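Local coordinates for 2-dehydropantoate 2-reductase, putative (Enterococcus faecalis, PDB 2EW2), which probably catalyses the NADPH-dependent reduction of ketopantoate to pantoate, the second step of pantoate synthesis on the route to pantothenate, at residues B[96-99]-B[100-104]; B[161-164]-B[165-169]; B[196-199]-B[200-204]. All blocks are in the same frame, centred on the assembly; numbering follows the deposited sequence.

How the contacts relate
Contacts 1 and 2 are neighbours on one side of the chain, their centres about 16 Å apart. Contact 1 is the turn that leads into strand 103-106 of the large mixed sheet, and contact 2 is the start of helix 161-173, which packs on that sheet. They meet where the rings of Tyr103 and Phe163 stack, with Tyr103 CG 3.3 Å from Phe163 CD2. Contact 3 belongs to the helical C-terminal part, beyond the centre of the chain, its centre about 38 Å from each of the others; there the second subunit packs against helix 198-205. All three lie away from Glu311, the magnesium-binding residue.

Contact 1: B[96-99]-B[100-104]; sequences PMIT and EKTYV
Ile98 and Thr99 both meet Thr102 across a tight reversal of the chain, where the segment 96-99 leaves a short 3-10 turn and 100-104 heads into a strand. Along the first segment, Met97, present as selenomethionine, turns its long side chain onto Val75, and its backbone is hydrogen-bonded to the same residue. Ile98 comes next and brings its CG2 branch to 3.8 Å from Thr102 CB, the two side chains crossing at about a right angle. Both also lean on Ile78 of strand 77-80, so an apolar side chain suits position 98.

Thr99 carries most of the polar contact. Its amide N gives a nearly straight bond to Thr102 OG1, 2.8 Å long with an angle of 170° at the hydrogen. The hydroxyl can receive it because chi1 of -55° sets OG1 beside the backbone N of Thr102, on the side facing Thr99. That oxygen is also hydrogen-bonded to the carbonyl of Val75, so a buried hydroxyl is used twice and ties the turn to the loop just before strand 77-80. The carbonyl of Thr99 accepts from Thr102 N at 3.0 Å, the donor lying well above the carbonyl plane. On the outer side, Thr99 OG1 is held between its own N and carbonyl carbon (chi1 76°), from where it accepts the amide of Lys101 at 3.0 Å. Glu100 and Lys101, at the exposed corner, can carry charged chains into solvent.

The four residues from Thr99 to Thr102 make a type I beta turn, and the bond from Lys101 N to Thr99 OG1 makes an ST turn within it. Such a turn here closes the connection from helix 84-94 to parallel strand 103-106 in the Rossmann-type sheet of the part that, as in its relatives, probably binds NADPH.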
loop_
_atom_site.group_PDB
_atom_site.type_symbol
_atom_site.label_atom_id
_atom_site.label_comp_id
_atom_site.label_asym_id
_atom_site.label_seq_id
_atom_site.Cartn_x
_atom_site.Cartn_y
_atom_site.Cartn_z
ATOM N N PRO B 96 40.457 -4.857 -3.709
ATOM C CA PRO B 96 41.910 -4.823 -3.978
ATOM C C PRO B 96 42.297 -4.623 -5.456
ATOM O O PRO B 96 43.429 -4.221 -5.748
ATOM C CB PRO B 96 42.402 -6.192 -3.469
ATOM C CG PRO B 96 41.387 -6.598 -2.448
ATOM C CD PRO B 96 40.072 -6.065 -2.959
HETATM N N MSE B 97 41.361 -4.858 -6.379
HETATM C CA MSE B 97 41.662 -4.722 -7.804
HETATM C C MSE B 97 41.289 -3.355 -8.347
HETATM O O MSE B 97 41.532 -3.060 -9.516
HETATM C CB MSE B 97 40.972 -5.826 -8.621
HETATM C CG MSE B 97 41.379 -7.213 -8.179
HETATM SE SE MSE B 97 40.395 -8.589 -9.188
HETATM C CE MSE B 97 41.511 -8.654 -10.804
ATOM N N ILE B 98 40.719 -2.526 -7.479
ATOM C CA ILE B 98 40.231 -1.210 -7.858
ATOM C C ILE B 98 41.235 -0.127 -7.448
ATOM O O ILE B 98 41.734 -0.137 -6.324
ATOM C CB ILE B 98 38.840 -0.908 -7.195
ATOM C CG1 ILE B 98 37.803 -1.947 -7.635
ATOM C CG2 ILE B 98 38.357 0.516 -7.526
ATOM C CD1 ILE B 98 36.491 -1.937 -6.808
ATOM N N THR B 99 41.538 0.779 -8.371
ATOM C CA THR B 99 42.235 2.027 -8.041
ATOM C C THR B 99 41.307 3.192 -8.373
ATOM O O THR B 99 40.180 2.986 -8.872
ATOM C CB THR B 99 43.546 2.207 -8.844
ATOM O OG1 THR B 99 43.255 2.589 -10.198
ATOM C CG2 THR B 99 44.386 0.937 -8.840
ATOM N N GLU B 100 41.811 4.410 -8.147
ATOM C CA GLU B 100 41.137 5.644 -8.523
ATOM C C GLU B 100 40.840 5.706 -10.012
ATOM O O GLU B 100 39.940 6.424 -10.418
ATOM C CB GLU B 100 42.006 6.860 -8.145
ATOM C CG GLU B 100 43.517 6.572 -8.256
ATOM C CD GLU B 100 44.358 7.817 -8.402
ATOM O OE1 GLU B 100 43.968 8.878 -7.859
ATOM O OE2 GLU B 100 45.416 7.725 -9.075
ATOM N N LYS B 101 41.612 4.980 -10.824
ATOM C CA LYS B 101 41.428 4.987 -12.281
ATOM C C LYS B 101 40.524 3.845 -12.804
ATOM O O LYS B 101 40.299 3.739 -14.000
ATOM C CB LYS B 101 42.791 4.976 -13.011
ATOM C CG LYS B 101 43.709 6.193 -12.679
ATOM C CD LYS B 101 45.020 6.138 -13.490
ATOM C CE LYS B 101 45.884 7.427 -13.355
ATOM N NZ LYS B 101 45.154 8.703 -13.711
ATOM N N THR B 102 40.021 2.994 -11.915
ATOM C CA THR B 102 39.175 1.878 -12.313
ATOM C C THR B 102 37.742 2.318 -12.625
ATOM O O THR B 102 37.151 3.059 -11.855
ATOM C CB THR B 102 39.171 0.779 -11.251
ATOM O OG1 THR B 102 40.519 0.373 -10.990
ATOM C CG2 THR B 102 38.400 -0.429 -11.750
ATOM N N TYR B 103 37.212 1.871 -13.763
ATOM C CA TYR B 103 35.825 2.106 -14.136
ATOM C C TYR B 103 35.038 0.816 -13.999
ATOM O O TYR B 103 35.606 -0.279 -14.056
ATOM C CB TYR B 103 35.734 2.599 -15.584
ATOM C CG TYR B 103 36.074 4.064 -15.769
ATOM C CD1 TYR B 103 37.395 4.527 -15.656
ATOM C CD2 TYR B 103 35.067 4.997 -16.092
ATOM C CE1 TYR B 103 37.692 5.903 -15.850
ATOM C CE2 TYR B 103 35.355 6.340 -16.280
ATOM C CZ TYR B 103 36.662 6.785 -16.173
ATOM O OH TYR B 103 36.910 8.131 -16.350
ATOM N N VAL B 104 33.733 0.939 -13.783
ATOM C CA VAL B 104 32.848 -0.232 -13.797
ATOM C C VAL B 104 31.741 -0.015 -14.843
ATOM O O VAL B 104 31.184 1.099 -14.980
ATOM C CB VAL B 104 32.254 -0.550 -12.375
ATOM C CG1 VAL B 104 31.516 0.665 -11.823
ATOM C CG2 VAL B 104 31.301 -1.772 -12.412
#

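Contact 2: B[161-164]-B[165-169]; sequences KKFA and LEVVD
Phe163 touches Glu166 and Val167 of the next helical turn, near the start of helix 161-173. The backbone oxygens of all four residues of 161-164 are engaged by amides four residues on: Lys161 O by Leu165 N, Lys162 O by Glu166 N, Phe163 O by Val167 N and Ala164 O by Val168 N. The shortest is Val167 N to Phe163 O, at 2.9 Å.

Beyond these four bonds, the side chains add contacts of their own. Val167 CG2 lies 3.4 Å from Phe163 CE2, approaching the ring obliquely and also resting on the Phe163 carbonyl oxygen. CG anti to N (chi1 -165°) leaves the ring of Phe163 reaching out to stack on Tyr103, while Ala164 and Val167 turn to Leu153 and Leu127 of the sheet; the small methyl of Ala164 lets the helix lie close to the strands.

The side chain of Glu166 is modelled in two positions, so its contacts are doubtful. In one of them OE1 comes obliquely to the CD1 side of the Phe163 ring, and OE2 lies near the extended chain of Lys162 without reaching a salt bridge. CE of Lys161 packs 3.8 Å from Leu165 CD1, and the lysine has a cation-pi partner in Tyr180.

The carbonyls of 161-164 and the amides of 165-168 are thus satisfied within the helix, and any attraction between Lys162 and Glu166 is probably weak. With the backbone fixed in this way, the helix meets the sheet of its beta-alpha-beta unit through Ala164 and Val167 on the strands and Lys161 on Tyr180.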
loop_
_atom_site.group_PDB
_atom_site.type_symbol
_atom_site.label_atom_id
_atom_site.label_comp_id
_atom_site.label_asym_id
_atom_site.label_seq_id
_atom_site.Cartn_x
_atom_site.Cartn_y
_atom_site.Cartn_z
ATOM N N LYS B 161 32.859 10.396 -19.834
ATOM C CA LYS B 161 32.548 10.286 -21.271
ATOM C C LYS B 161 33.706 9.775 -22.112
ATOM O O LYS B 161 33.508 8.897 -22.964
ATOM C CB LYS B 161 32.055 11.607 -21.837
ATOM C CG LYS B 161 31.879 11.620 -23.379
ATOM C CD LYS B 161 30.732 10.720 -23.817
ATOM C CE LYS B 161 30.451 10.815 -25.313
ATOM N NZ LYS B 161 29.788 12.112 -25.649
ATOM N N LYS B 162 34.902 10.338 -21.892
ATOM C CA LYS B 162 36.071 9.959 -22.693
ATOM C C LYS B 162 36.376 8.471 -22.525
ATOM O O LYS B 162 36.598 7.753 -23.506
ATOM C CB LYS B 162 37.286 10.818 -22.318
ATOM C CG LYS B 162 38.507 10.637 -23.244
ATOM C CD LYS B 162 39.710 11.434 -22.704
ATOM C CE LYS B 162 40.965 11.238 -23.574
ATOM N NZ LYS B 162 42.206 11.785 -22.902
ATOM N N PHE B 163 36.377 8.001 -21.283
ATOM C CA PHE B 163 36.627 6.593 -21.037
ATOM C C PHE B 163 35.528 5.673 -21.551
ATOM O O PHE B 163 35.825 4.592 -22.051
ATOM C CB PHE B 163 36.900 6.305 -19.565
ATOM C CG PHE B 163 37.497 4.946 -19.335
ATOM C CD1 PHE B 163 38.866 4.742 -19.477
ATOM C CD2 PHE B 163 36.690 3.860 -19.002
ATOM C CE1 PHE B 163 39.414 3.470 -19.271
ATOM C CE2 PHE B 163 37.233 2.593 -18.794
ATOM C CZ PHE B 163 38.580 2.396 -18.927
ATOM N N ALA B 164 34.270 6.098 -21.448
ATOM C CA ALA B 164 33.170 5.346 -22.061
ATOM C C ALA B 164 33.450 5.112 -23.558
ATOM O O ALA B 164 33.248 4.007 -24.070
ATOM C CB ALA B 164 31.834 6.088 -21.877
ATOM N N LEU B 165 33.913 6.162 -24.246
ATOM C CA LEU B 165 34.235 6.078 -25.670
ATOM C C LEU B 165 35.373 5.095 -25.930
ATOM O O LEU B 165 35.344 4.349 -26.923
ATOM C CB LEU B 165 34.532 7.475 -26.246
ATOM C CG LEU B 165 33.316 8.415 -26.351
ATOM C CD1 LEU B 165 33.723 9.774 -26.923
ATOM C CD2 LEU B 165 32.226 7.814 -27.202
ATOM N N GLU B 166 36.346 5.084 -25.023
ATOM C CA GLU B 166 37.476 4.158 -25.069
ATOM C C GLU B 166 37.048 2.697 -24.884
ATOM O O GLU B 166 37.569 1.796 -25.545
ATOM C CB GLU B 166 38.530 4.573 -24.032
ATOM C CG GLU B 166 39.371 5.773 -24.508
ATOM C CD GLU B 166 40.129 6.501 -23.395
ATOM O OE1 GLU B 166 40.235 5.978 -22.258
ATOM O OE2 GLU B 166 40.623 7.622 -23.673
ATOM N N VAL B 167 36.095 2.473 -23.979
ATOM C CA VAL B 167 35.477 1.156 -23.789
ATOM C C VAL B 167 34.732 0.702 -25.048
ATOM O O VAL B 167 34.883 -0.440 -25.445
ATOM C CB VAL B 167 34.523 1.128 -22.579
ATOM C CG1 VAL B 167 33.742 -0.201 -22.523
ATOM C CG2 VAL B 167 35.312 1.349 -21.282
ATOM N N VAL B 168 33.946 1.595 -25.660
ATOM C CA VAL B 168 33.290 1.313 -26.963
ATOM C C VAL B 168 34.311 0.830 -28.011
ATOM O O VAL B 168 34.106 -0.187 -28.651
ATOM C CB VAL B 168 32.474 2.523 -27.486
ATOM C CG1 VAL B 168 32.010 2.302 -28.965
ATOM C CG2 VAL B 168 31.265 2.795 -26.597
ATOM N N ASP B 169 35.407 1.573 -28.165
ATOM C CA ASP B 169 36.503 1.203 -29.073
ATOM C C ASP B 169 37.035 -0.203 -28.791
ATOM O O ASP B 169 37.166 -1.024 -29.705
ATOM C CB ASP B 169 37.647 2.219 -28.981
ATOM C CG ASP B 169 37.288 3.565 -29.571
ATOM O OD1 ASP B 169 36.293 3.652 -30.329
ATOM O OD2 ASP B 169 38.009 4.549 -29.283
#

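Contact 3: B[196-199]-B[200-204]; sequences GTLN and GLCTI
Leu201 lays its CB, CG and CD1 over the carbonyl oxygen of Thr197, CG coming to 3.2 Å of that oxygen, while Leu201 N takes up the same oxygen in a 3.1 Å hydrogen bond. Thr197 is the N-cap residue of helix 198-205; its hydroxyl makes no capping bond but is hydrogen-bonded back to Val194.

One residue on, Cys202 repeats the pattern. Its N bonds Leu198 O at 2.8 Å. A chi1 of -65° carries SG back beside the same oxygen, 3.2 Å from Leu198 O. Leu198 and Cys202 both pack on Phe212, which suits a leucine and a small polarisable cysteine.

Asn199 O accepts two donors, Thr203 N at 3.2 Å and Thr203 OG1 at 2.7 Å, which arrive from opposite faces of the carbonyl plane. The hydroxyl thus gives its hydrogen to a carbonyl of its own helix, leaving the residue able to pack on helix 264-271. The side-chain amide of Asn199 links the end of helix 184-195 (ND2 to Asn195 O) with the start of helix 264-271 (OD1 to Met265 N), a task for which asparagine, with a donor and an acceptor on one short chain, is well suited.

Helix 198-205 is buried in the helical C-terminal part of the ketopantoate reductase fold, and the second subunit reaches it, Leu201 packing on Leu305 and Ile204 on Ile204 of that subunit: a short core helix at the dimer interface.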
loop_
_atom_site.group_PDB
_atom_site.type_symbol
_atom_site.label_atom_id
_atom_site.label_comp_id
_atom_site.label_asym_id
_atom_site.label_seq_id
_atom_site.Cartn_x
_atom_site.Cartn_y
_atom_site.Cartn_z
ATOM N N GLY B 196 7.429 -1.171 -11.917
ATOM C CA GLY B 196 7.182 -0.692 -10.553
ATOM C C GLY B 196 5.701 -0.485 -10.302
ATOM O O GLY B 196 5.300 0.013 -9.230
ATOM N N THR B 197 4.889 -0.872 -11.292
ATOM C CA THR B 197 3.425 -0.748 -11.198
ATOM C C THR B 197 2.724 -2.122 -11.155
ATOM O O THR B 197 2.427 -2.626 -10.077
ATOM C CB THR B 197 2.867 0.147 -12.300
ATOM O OG1 THR B 197 3.237 -0.381 -13.582
ATOM C CG2 THR B 197 3.414 1.567 -12.163
ATOM N N LEU B 198 2.521 -2.749 -12.316
ATOM C CA LEU B 198 1.723 -3.987 -12.421
ATOM C C LEU B 198 2.262 -5.153 -11.600
ATOM O O LEU B 198 1.490 -5.920 -11.010
ATOM C CB LEU B 198 1.609 -4.414 -13.898
ATOM C CG LEU B 198 0.829 -3.462 -14.812
ATOM C CD1 LEU B 198 1.040 -3.840 -16.288
ATOM C CD2 LEU B 198 -0.639 -3.502 -14.452
ATOM N N ASN B 199 3.586 -5.275 -11.563
ATOM C CA ASN B 199 4.257 -6.316 -10.788
ATOM C C ASN B 199 3.781 -6.394 -9.344
ATOM O O ASN B 199 3.227 -7.411 -8.925
ATOM C CB ASN B 199 5.772 -6.100 -10.798
ATOM C CG ASN B 199 6.481 -6.837 -11.945
ATOM O OD1 ASN B 199 5.948 -7.773 -12.527
ATOM N ND2 ASN B 199 7.706 -6.414 -12.248
ATOM N N GLY B 200 4.002 -5.333 -8.572
ATOM C CA GLY B 200 3.649 -5.393 -7.165
ATOM C C GLY B 200 2.135 -5.383 -7.007
ATOM O O GLY B 200 1.600 -6.086 -6.166
ATOM N N LEU B 201 1.454 -4.602 -7.835
ATOM C CA LEU B 201 0.000 -4.435 -7.736
ATOM C C LEU B 201 -0.783 -5.728 -8.022
ATOM O O LEU B 201 -1.668 -6.101 -7.245
ATOM C CB LEU B 201 -0.486 -3.267 -8.612
ATOM C CG LEU B 201 -0.058 -1.862 -8.143
ATOM C CD1 LEU B 201 -0.269 -0.780 -9.230
ATOM C CD2 LEU B 201 -0.746 -1.444 -6.852
ATOM N N CYS B 202 -0.447 -6.413 -9.112
ATOM C CA CYS B 202 -1.101 -7.683 -9.461
ATOM C C CYS B 202 -0.741 -8.760 -8.458
ATOM O O CYS B 202 -1.579 -9.605 -8.122
ATOM C CB CYS B 202 -0.734 -8.129 -10.882
ATOM S SG CYS B 202 -1.327 -7.012 -12.155
ATOM N N THR B 203 0.501 -8.723 -7.969
ATOM C CA THR B 203 0.954 -9.638 -6.908
ATOM C C THR B 203 0.159 -9.481 -5.614
ATOM O O THR B 203 -0.273 -10.472 -5.018
ATOM C CB THR B 203 2.482 -9.465 -6.634
ATOM O OG1 THR B 203 3.218 -9.895 -7.777
ATOM C CG2 THR B 203 2.954 -10.274 -5.433
ATOM N N ILE B 204 -0.022 -8.233 -5.176
ATOM C CA ILE B 204 -0.724 -7.945 -3.933
ATOM C C ILE B 204 -2.230 -8.177 -4.047
ATOM O O ILE B 204 -2.835 -8.810 -3.174
ATOM C CB ILE B 204 -0.397 -6.496 -3.428
ATOM C CG1 ILE B 204 1.021 -6.443 -2.830
ATOM C CG2 ILE B 204 -1.396 -6.042 -2.397
ATOM C CD1 ILE B 204 1.303 -7.492 -1.704
#